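Peptidase S15/CocE/NonD (Thaumarchaeota archaeon SCGC AB-539-E09, PDB 4PF1) is a serine aminopeptidase of the alpha/beta hydrolase fold, which probably cleaves residues from the amino-terminal end of peptides. Local coordinates at residues A[45-50]-A[105-110]. Residues are numbered along the deposited sequence; the frame is centred on the assembly and turned at random.
Sequences VKLNTI and DVRGKY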
loop_
_atom_site.group_PDB
_atom_site.type_symbol
_atom_site.label_atom_id
_atom_site.label_comp_id
_atom_site.label_asym_id
_atom_site.label_seq_id
_atom_site.Cartn_x
_atom_site.Cartn_y
_atom_site.Cartn_z
ATOM N N VAL A 45 -3.484 12.961 -49.751
ATOM C CA VAL A 45 -2.873 12.915 -48.415
ATOM C C VAL A 45 -3.069 11.501 -47.817
ATOM O O VAL A 45 -4.174 10.965 -47.867
ATOM C CB VAL A 45 -3.451 14.037 -47.514
ATOM C CG1 VAL A 45 -2.949 13.921 -46.081
ATOM C CG2 VAL A 45 -3.124 15.414 -48.089
ATOM N N LYS A 46 -1.981 10.883 -47.310
ATOM C CA LYS A 46 -2.020 9.510 -46.791
ATOM C C LYS A 46 -2.158 9.452 -45.262
ATOM O O LYS A 46 -1.439 10.158 -44.548
ATOM C CB LYS A 46 -0.775 8.723 -47.237
ATOM C CG LYS A 46 -0.693 8.504 -48.742
ATOM C CD LYS A 46 0.505 7.643 -49.116
ATOM C CE LYS A 46 1.058 7.989 -50.475
ATOM N NZ LYS A 46 1.887 9.226 -50.435
ATOM N N LEU A 47 -3.063 8.577 -44.768
ATOM C CA LEU A 47 -3.296 8.379 -43.334
ATOM C C LEU A 47 -2.722 7.046 -42.865
ATOM O O LEU A 47 -2.950 6.012 -43.507
ATOM C CB LEU A 47 -4.804 8.450 -42.977
ATOM C CG LEU A 47 -5.591 9.732 -43.349
ATOM C CD1 LEU A 47 -6.947 9.741 -42.669
ATOM C CD2 LEU A 47 -4.828 11.003 -42.974
ATOM N N ASN A 48 -1.989 7.065 -41.733
ATOM C CA ASN A 48 -1.386 5.869 -41.156
ATOM C C ASN A 48 -2.469 4.979 -40.548
ATOM O O ASN A 48 -3.198 5.415 -39.654
ATOM C CB ASN A 48 -0.329 6.245 -40.120
ATOM C CG ASN A 48 0.500 5.084 -39.647
ATOM O OD1 ASN A 48 0.824 4.163 -40.410
ATOM N ND2 ASN A 48 0.873 5.108 -38.377
ATOM N N THR A 49 -2.609 3.749 -41.076
ATOM C CA THR A 49 -3.671 2.835 -40.668
ATOM C C THR A 49 -3.097 1.492 -40.195
ATOM O O THR A 49 -2.399 0.809 -40.947
ATOM C CB THR A 49 -4.668 2.664 -41.824
ATOM O OG1 THR A 49 -4.924 3.943 -42.412
ATOM C CG2 THR A 49 -5.972 2.038 -41.383
ATOM N N ILE A 50 -3.416 1.115 -38.948
ATOM C CA ILE A 50 -2.946 -0.128 -38.333
ATOM C C ILE A 50 -4.086 -1.137 -38.330
ATOM O O ILE A 50 -5.081 -0.938 -37.635
ATOM C CB ILE A 50 -2.375 0.123 -36.898
ATOM C CG1 ILE A 50 -1.358 1.315 -36.853
ATOM C CG2 ILE A 50 -1.806 -1.161 -36.267
ATOM C CD1 ILE A 50 -0.198 1.311 -37.931
ATOM N N ASP A 105 -4.353 6.878 -37.541
ATOM C CA ASP A 105 -3.950 8.214 -37.117
ATOM C C ASP A 105 -4.772 9.219 -37.908
ATOM O O ASP A 105 -4.822 9.127 -39.141
ATOM C CB ASP A 105 -2.441 8.452 -37.352
ATOM C CG ASP A 105 -1.491 7.717 -36.420
ATOM O OD1 ASP A 105 -1.788 7.640 -35.205
ATOM O OD2 ASP A 105 -0.405 7.307 -36.885
ATOM N N VAL A 106 -5.470 10.139 -37.216
ATOM C CA VAL A 106 -6.256 11.173 -37.899
ATOM C C VAL A 106 -5.300 12.093 -38.673
ATOM O O VAL A 106 -4.104 12.138 -38.360
ATOM C CB VAL A 106 -7.182 11.985 -36.946
ATOM C CG1 VAL A 106 -8.224 11.088 -36.280
ATOM C CG2 VAL A 106 -6.379 12.765 -35.907
ATOM N N ARG A 107 -5.823 12.812 -39.678
ATOM C CA ARG A 107 -5.049 13.740 -40.505
ATOM C C ARG A 107 -4.205 14.692 -39.643
ATOM O O ARG A 107 -4.703 15.251 -38.659
ATOM C CB ARG A 107 -5.998 14.540 -41.418
ATOM C CG ARG A 107 -5.307 15.375 -42.490
ATOM C CD ARG A 107 -6.318 16.160 -43.307
ATOM N NE ARG A 107 -7.054 15.301 -44.242
ATOM C CZ ARG A 107 -6.818 15.246 -45.549
ATOM N NH1 ARG A 107 -7.528 14.437 -46.325
ATOM N NH2 ARG A 107 -5.883 16.013 -46.093
ATOM N N GLY A 108 -2.929 14.810 -39.996
ATOM C CA GLY A 108 -1.984 15.706 -39.341
ATOM C C GLY A 108 -1.353 15.228 -38.048
ATOM O O GLY A 108 -0.577 15.973 -37.443
ATOM N N LYS A 109 -1.669 13.992 -37.598
ATOM C CA LYS A 109 -1.116 13.475 -36.345
ATOM C C LYS A 109 -0.248 12.242 -36.537
ATOM O O LYS A 109 -0.591 11.343 -37.311
ATOM C CB LYS A 109 -2.227 13.171 -35.315
ATOM C CG LYS A 109 -2.840 14.417 -34.634
ATOM C CD LYS A 109 -1.804 15.396 -34.022
ATOM C CE LYS A 109 -1.071 14.833 -32.819
ATOM N NZ LYS A 109 0.159 15.601 -32.520
ATOM N N TYR A 110 0.879 12.206 -35.788
ATOM C CA TYR A 110 1.857 11.121 -35.697
ATOM C C TYR A 110 2.311 10.577 -37.070
ATOM O O TYR A 110 3.111 11.224 -37.742
ATOM C CB TYR A 110 1.327 9.988 -34.799
ATOM C CG TYR A 110 1.316 10.347 -33.327
ATOM C CD1 TYR A 110 2.438 10.141 -32.530
ATOM C CD2 TYR A 110 0.187 10.908 -32.734
ATOM C CE1 TYR A 110 2.439 10.478 -31.178
ATOM C CE2 TYR A 110 0.170 11.234 -31.378
ATOM C CZ TYR A 110 1.297 11.012 -30.602
ATOM O OH TYR A 110 1.290 11.327 -29.268
#
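Asn-48 and Asp-105 meet twice, once through the backbone and once through their side chains. Asp-105 N donates to Asn-48 O at 2.8 Å. The two side chains lie side by side and point the same way. Asn-48 CG is anti to the backbone N (chi1 -170°), which carries the amide alongside the carboxylate. Asn-48 ND2 donates to Asp-105 OD2 at 2.9 Å in a nearly straight bond, N-H...O 165°. The oxygen lies close to the amide plane, but the N-H reaches it from above the carboxylate plane.

Next along the strand, Leu-47 rests a methyl on the loop backbone, with Leu-47 CD2 3.7 Å from Arg-107 CA. Val-45 then meets the end of the Arg-107 side chain about at a right angle. Val-45 CG1 sits over one face of the guanidinium, and Val-45 CB is 3.4 Å from Arg-107 NH2.

The polar groups have further partners. Asn-48 ND2 also bonds Glu-72, and Asp-105 OD1 accepts from Ala-71 N. Salt bridges to Asp-43 and Asp-136 fix the guanidinium. Ser-112 OG bonds both Asn-48 N and Asp-105 O.

An alanine in place of Asp-105 would probably leave Ala-71 N without its acceptor, and the Asn-48 amide held through ND2 by Glu-72 alone and less firmly fixed in its rotation.

The contact marks where strand 100-105 leaves its antiparallel neighbour 46-54 in the central sheet and enters a type II turn, Val-106 to Lys-109. The buried Asp-105 carboxylate thus joins the edge region of the sheet to helix 71-74, and its charge is probably eased by these N-H donors.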